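Local coordinates for apical membrane antigen 1-like protein, soluble form (Toxoplasma gondii, PDB 3ZLE), which may play a role in host cell invasion by the parasite, as a membrane antigen of the apicomplexan AMA1 family, at residues V46-H60 and F187-Y201. Numbering follows the deposited sequence.
Sequences VGGKCPVFGKAIQMH and FEPVKEKSSARALVY
Lys55 lies across one face of the Tyr201 ring. Its CG sits anti to the backbone N (chi1 164°) and the chain stays extended beyond it, which carries the lysine out over the ring. CB and CG pack on Tyr201 CB; Lys55 CG is 3.6 Å from Tyr201 CB. CD passes above Tyr201 CG and CD1. CE stands over the ring centre in a CH-pi contact, 3.6 Å from the centroid. NZ adds a cation-pi interaction, 4.3 Å from the same centroid. Its hydrogen bonds go elsewhere, to Gln165 OE1 and Phe33 O, so this buried amine has polar partners beyond the ring. Val46 CG1 meets the edge of the tyrosine.

The backbones pair in two antiparallel ladders. Residues 52-53 pair with 200-201 at the edge of a five-stranded antiparallel sheet, where Val52 and Tyr201 exchange two backbone hydrogen bonds, and 55-59 pairs with 187-191 as a two-stranded ribbon. A type II turn from Val52 to Lys55 passes the chain from one ladder to the other. Gly54 holds both sides: its N donates to Leu199 O, and its O accepts from Glu192 N at 2.9 Å. Both segments lie in the AMA1 family region of the ectodomain, which belongs to the PAN clan, and the Cys50-Cys218 disulfide ties the first one to a more distant part of the chain.

At the far end of the ribbon, His60 NE2 gives a nearly straight bond to Glu188 OE2 (2.6 Å, 169° at the hydrogen). The carboxylate oxygen uses its syn lone pair and lies in the imidazole plane. Ile57 CG2 packs against Phe187 CB at 3.8 Å. On the other ladder, Val200 CG2 touches Phe53 CD2 at 3.7 Å, while Val200 CG1 lies over one face of that phenyl ring and meets Pro51 CB at 3.5 Å.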
# COMPACT_ATOMS: atom_id res chain seq x y z
N VAL A 46 -7.74 -10.74 -3.52
CA VAL A 46 -7.13 -9.40 -3.22
C VAL A 46 -8.13 -8.36 -3.61
O VAL A 46 -8.65 -8.38 -4.72
CB VAL A 46 -5.81 -9.15 -4.03
CG1 VAL A 46 -5.11 -7.85 -3.59
CG2 VAL A 46 -4.86 -10.33 -3.88
N GLY A 47 -8.38 -7.38 -2.73
CA GLY A 47 -9.57 -6.54 -2.89
C GLY A 47 -9.47 -5.02 -2.76
O GLY A 47 -10.41 -4.33 -3.09
N GLY A 48 -8.33 -4.49 -2.32
CA GLY A 48 -8.23 -3.04 -2.06
C GLY A 48 -8.37 -2.20 -3.31
O GLY A 48 -7.94 -2.61 -4.39
N LYS A 49 -8.90 -1.00 -3.16
CA LYS A 49 -9.13 -0.10 -4.30
C LYS A 49 -7.91 0.77 -4.66
O LYS A 49 -7.88 1.40 -5.75
CB LYS A 49 -10.38 0.77 -4.06
CG LYS A 49 -11.67 0.11 -4.53
CD LYS A 49 -12.82 0.23 -3.54
CE LYS A 49 -12.71 1.49 -2.68
NZ LYS A 49 -14.05 2.04 -2.32
N CYS A 50 -6.89 0.80 -3.78
CA CYS A 50 -5.71 1.66 -4.01
C CYS A 50 -4.46 0.85 -4.38
O CYS A 50 -4.17 -0.17 -3.77
CB CYS A 50 -5.41 2.54 -2.79
SG CYS A 50 -6.55 3.89 -2.56
N PRO A 51 -3.67 1.37 -5.32
CA PRO A 51 -2.39 0.72 -5.61
C PRO A 51 -1.41 0.91 -4.46
O PRO A 51 -1.51 1.88 -3.68
CB PRO A 51 -1.91 1.42 -6.89
CG PRO A 51 -2.64 2.71 -6.96
CD PRO A 51 -3.90 2.58 -6.14
N VAL A 52 -0.54 -0.07 -4.26
CA VAL A 52 0.33 -0.05 -3.11
C VAL A 52 1.74 0.11 -3.62
O VAL A 52 2.31 -0.84 -4.16
CB VAL A 52 0.24 -1.39 -2.35
CG1 VAL A 52 0.81 -1.22 -0.92
CG2 VAL A 52 -1.21 -1.86 -2.31
N PHE A 53 2.32 1.29 -3.44
CA PHE A 53 3.58 1.63 -4.09
C PHE A 53 4.76 1.05 -3.34
O PHE A 53 4.90 1.23 -2.11
CB PHE A 53 3.71 3.15 -4.16
CG PHE A 53 2.86 3.77 -5.21
CD1 PHE A 53 1.51 4.02 -4.96
CD2 PHE A 53 3.34 3.94 -6.52
CE1 PHE A 53 0.72 4.61 -5.93
CE2 PHE A 53 2.50 4.47 -7.53
CZ PHE A 53 1.18 4.76 -7.22
N GLY A 54 5.62 0.34 -4.07
CA GLY A 54 6.81 -0.23 -3.48
C GLY A 54 6.60 -1.56 -2.78
O GLY A 54 7.56 -2.15 -2.28
N LYS A 55 5.37 -2.11 -2.81
CA LYS A 55 5.14 -3.42 -2.25
C LYS A 55 5.74 -4.54 -3.05
O LYS A 55 5.42 -4.71 -4.23
CB LYS A 55 3.66 -3.68 -2.00
CG LYS A 55 3.29 -5.15 -1.78
CD LYS A 55 2.02 -5.29 -0.90
CE LYS A 55 1.46 -6.69 -1.01
NZ LYS A 55 0.25 -6.97 -0.16
N ALA A 56 6.58 -5.34 -2.38
CA ALA A 56 7.14 -6.53 -2.98
C ALA A 56 6.88 -7.71 -2.03
O ALA A 56 6.68 -7.53 -0.83
CB ALA A 56 8.66 -6.33 -3.21
N ILE A 57 6.85 -8.91 -2.57
CA ILE A 57 6.83 -10.11 -1.75
C ILE A 57 8.27 -10.61 -1.65
O ILE A 57 8.79 -11.14 -2.58
CB ILE A 57 6.03 -11.22 -2.39
CG1 ILE A 57 4.59 -10.79 -2.70
CG2 ILE A 57 6.17 -12.51 -1.60
CD1 ILE A 57 3.83 -10.24 -1.52
N GLN A 58 8.86 -10.46 -0.48
CA GLN A 58 10.16 -11.05 -0.16
C GLN A 58 10.08 -12.59 -0.05
O GLN A 58 9.34 -13.13 0.77
CB GLN A 58 10.63 -10.46 1.16
CG GLN A 58 11.84 -11.12 1.78
CD GLN A 58 13.13 -10.53 1.23
OE1 GLN A 58 13.83 -11.17 0.42
NE2 GLN A 58 13.32 -9.23 1.48
N MET A 59 10.88 -13.29 -0.84
CA MET A 59 10.92 -14.75 -0.77
C MET A 59 12.15 -15.27 -0.05
O MET A 59 13.08 -14.53 0.22
CB MET A 59 10.84 -15.31 -2.18
CG MET A 59 9.58 -14.87 -2.89
SD MET A 59 9.07 -16.03 -4.16
CE MET A 59 10.50 -15.98 -5.20
N HIS A 60 12.15 -16.56 0.28
CA HIS A 60 13.24 -17.11 1.05
C HIS A 60 13.65 -18.48 0.58
O HIS A 60 13.95 -19.37 1.41
CB HIS A 60 12.90 -17.14 2.54
CG HIS A 60 12.65 -15.79 3.13
ND1 HIS A 60 13.66 -14.99 3.61
CD2 HIS A 60 11.50 -15.13 3.38
CE1 HIS A 60 13.14 -13.89 4.13
NE2 HIS A 60 11.83 -13.95 4.00
N PHE A 187 7.60 -16.52 2.77
CA PHE A 187 7.55 -15.26 2.11
C PHE A 187 6.66 -14.28 2.84
O PHE A 187 5.69 -14.67 3.52
CB PHE A 187 7.14 -15.42 0.62
CG PHE A 187 5.77 -16.06 0.42
CD1 PHE A 187 4.61 -15.28 0.50
CD2 PHE A 187 5.66 -17.41 0.04
CE1 PHE A 187 3.35 -15.85 0.28
CE2 PHE A 187 4.41 -17.99 -0.20
CZ PHE A 187 3.25 -17.20 -0.11
N GLU A 188 6.98 -13.00 2.70
CA GLU A 188 6.22 -11.94 3.33
C GLU A 188 6.32 -10.62 2.56
O GLU A 188 7.25 -10.40 1.78
CB GLU A 188 6.61 -11.78 4.83
CG GLU A 188 8.04 -11.27 5.11
CD GLU A 188 9.16 -12.31 4.88
OE1 GLU A 188 8.89 -13.54 4.99
OE2 GLU A 188 10.34 -11.90 4.68
N PRO A 189 5.30 -9.78 2.69
CA PRO A 189 5.34 -8.54 1.93
C PRO A 189 6.36 -7.59 2.53
O PRO A 189 6.60 -7.64 3.72
CB PRO A 189 3.92 -7.96 2.10
CG PRO A 189 3.07 -9.11 2.58
CD PRO A 189 4.01 -10.00 3.36
N VAL A 190 6.97 -6.74 1.70
CA VAL A 190 7.91 -5.72 2.17
C VAL A 190 7.87 -4.52 1.23
O VAL A 190 7.61 -4.69 0.03
CB VAL A 190 9.33 -6.32 2.27
CG1 VAL A 190 10.01 -6.36 0.88
CG2 VAL A 190 10.16 -5.55 3.29
N LYS A 191 7.96 -3.29 1.77
CA LYS A 191 8.36 -2.13 0.94
C LYS A 191 9.84 -2.17 0.53
O LYS A 191 10.73 -2.19 1.38
CB LYS A 191 8.09 -0.81 1.64
CG LYS A 191 6.64 -0.37 1.72
CD LYS A 191 5.92 -0.44 0.40
CE LYS A 191 4.48 0.05 0.45
NZ LYS A 191 4.24 1.44 0.92
N GLU A 192 10.07 -2.02 -0.78
CA GLU A 192 11.39 -1.92 -1.35
C GLU A 192 11.57 -0.63 -2.13
O GLU A 192 10.63 -0.04 -2.61
CB GLU A 192 11.74 -3.15 -2.20
CG GLU A 192 10.99 -3.23 -3.50
CD GLU A 192 11.59 -4.22 -4.50
OE1 GLU A 192 12.11 -5.29 -4.08
OE2 GLU A 192 11.50 -3.96 -5.71
N LYS A 193 12.76 -0.07 -2.04
CA LYS A 193 13.13 1.06 -2.84
C LYS A 193 14.45 0.74 -3.46
O LYS A 193 15.48 0.73 -2.78
CB LYS A 193 13.24 2.31 -2.00
CG LYS A 193 13.50 3.57 -2.81
CD LYS A 193 13.54 4.77 -1.89
CE LYS A 193 13.57 6.08 -2.67
NZ LYS A 193 13.51 7.21 -1.69
N SER A 194 14.40 0.40 -4.74
CA SER A 194 15.54 -0.06 -5.51
C SER A 194 15.62 0.77 -6.79
O SER A 194 14.60 1.20 -7.33
CB SER A 194 15.35 -1.54 -5.89
OG SER A 194 16.14 -1.89 -7.01
N SER A 195 16.82 1.01 -7.27
CA SER A 195 16.94 1.73 -8.53
C SER A 195 16.60 0.81 -9.73
O SER A 195 16.23 1.29 -10.78
CB SER A 195 18.34 2.30 -8.67
OG SER A 195 19.28 1.29 -8.40
N ALA A 196 16.72 -0.49 -9.54
CA ALA A 196 16.55 -1.45 -10.68
C ALA A 196 15.10 -1.68 -11.10
O ALA A 196 14.83 -2.07 -12.27
CB ALA A 196 17.23 -2.79 -10.35
N ARG A 197 14.17 -1.57 -10.15
CA ARG A 197 12.74 -1.72 -10.44
C ARG A 197 11.86 -0.82 -9.51
O ARG A 197 12.34 -0.36 -8.48
CB ARG A 197 12.30 -3.19 -10.37
CG ARG A 197 12.63 -3.89 -9.06
CD ARG A 197 12.13 -5.32 -9.03
NE ARG A 197 12.02 -5.74 -7.66
CZ ARG A 197 11.69 -6.95 -7.26
NH1 ARG A 197 11.39 -7.89 -8.15
NH2 ARG A 197 11.65 -7.22 -5.98
N ALA A 198 10.66 -0.46 -9.95
CA ALA A 198 9.80 0.39 -9.13
C ALA A 198 8.38 -0.16 -9.17
O ALA A 198 7.64 0.10 -10.09
CB ALA A 198 9.85 1.87 -9.60
N LEU A 199 8.02 -0.92 -8.14
CA LEU A 199 6.90 -1.82 -8.21
C LEU A 199 5.67 -1.15 -7.67
O LEU A 199 5.73 -0.31 -6.76
CB LEU A 199 7.20 -3.08 -7.41
CG LEU A 199 8.32 -3.93 -8.02
CD1 LEU A 199 8.39 -5.30 -7.35
CD2 LEU A 199 8.12 -4.06 -9.50
N VAL A 200 4.53 -1.60 -8.17
CA VAL A 200 3.25 -1.19 -7.61
C VAL A 200 2.42 -2.43 -7.57
O VAL A 200 2.30 -3.09 -8.58
CB VAL A 200 2.52 -0.18 -8.51
CG1 VAL A 200 1.24 0.30 -7.82
CG2 VAL A 200 3.43 1.01 -8.80
N TYR A 201 1.97 -2.81 -6.37
CA TYR A 201 1.19 -4.02 -6.20
C TYR A 201 -0.23 -3.60 -6.01
O TYR A 201 -0.50 -2.56 -5.39
CB TYR A 201 1.66 -4.81 -4.95
CG TYR A 201 0.95 -6.15 -4.72
CD1 TYR A 201 -0.31 -6.20 -4.12
CD2 TYR A 201 1.62 -7.35 -4.92
CE1 TYR A 201 -0.95 -7.42 -3.91
CE2 TYR A 201 1.02 -8.56 -4.63
CZ TYR A 201 -0.25 -8.59 -4.13
OH TYR A 201 -0.84 -9.80 -3.91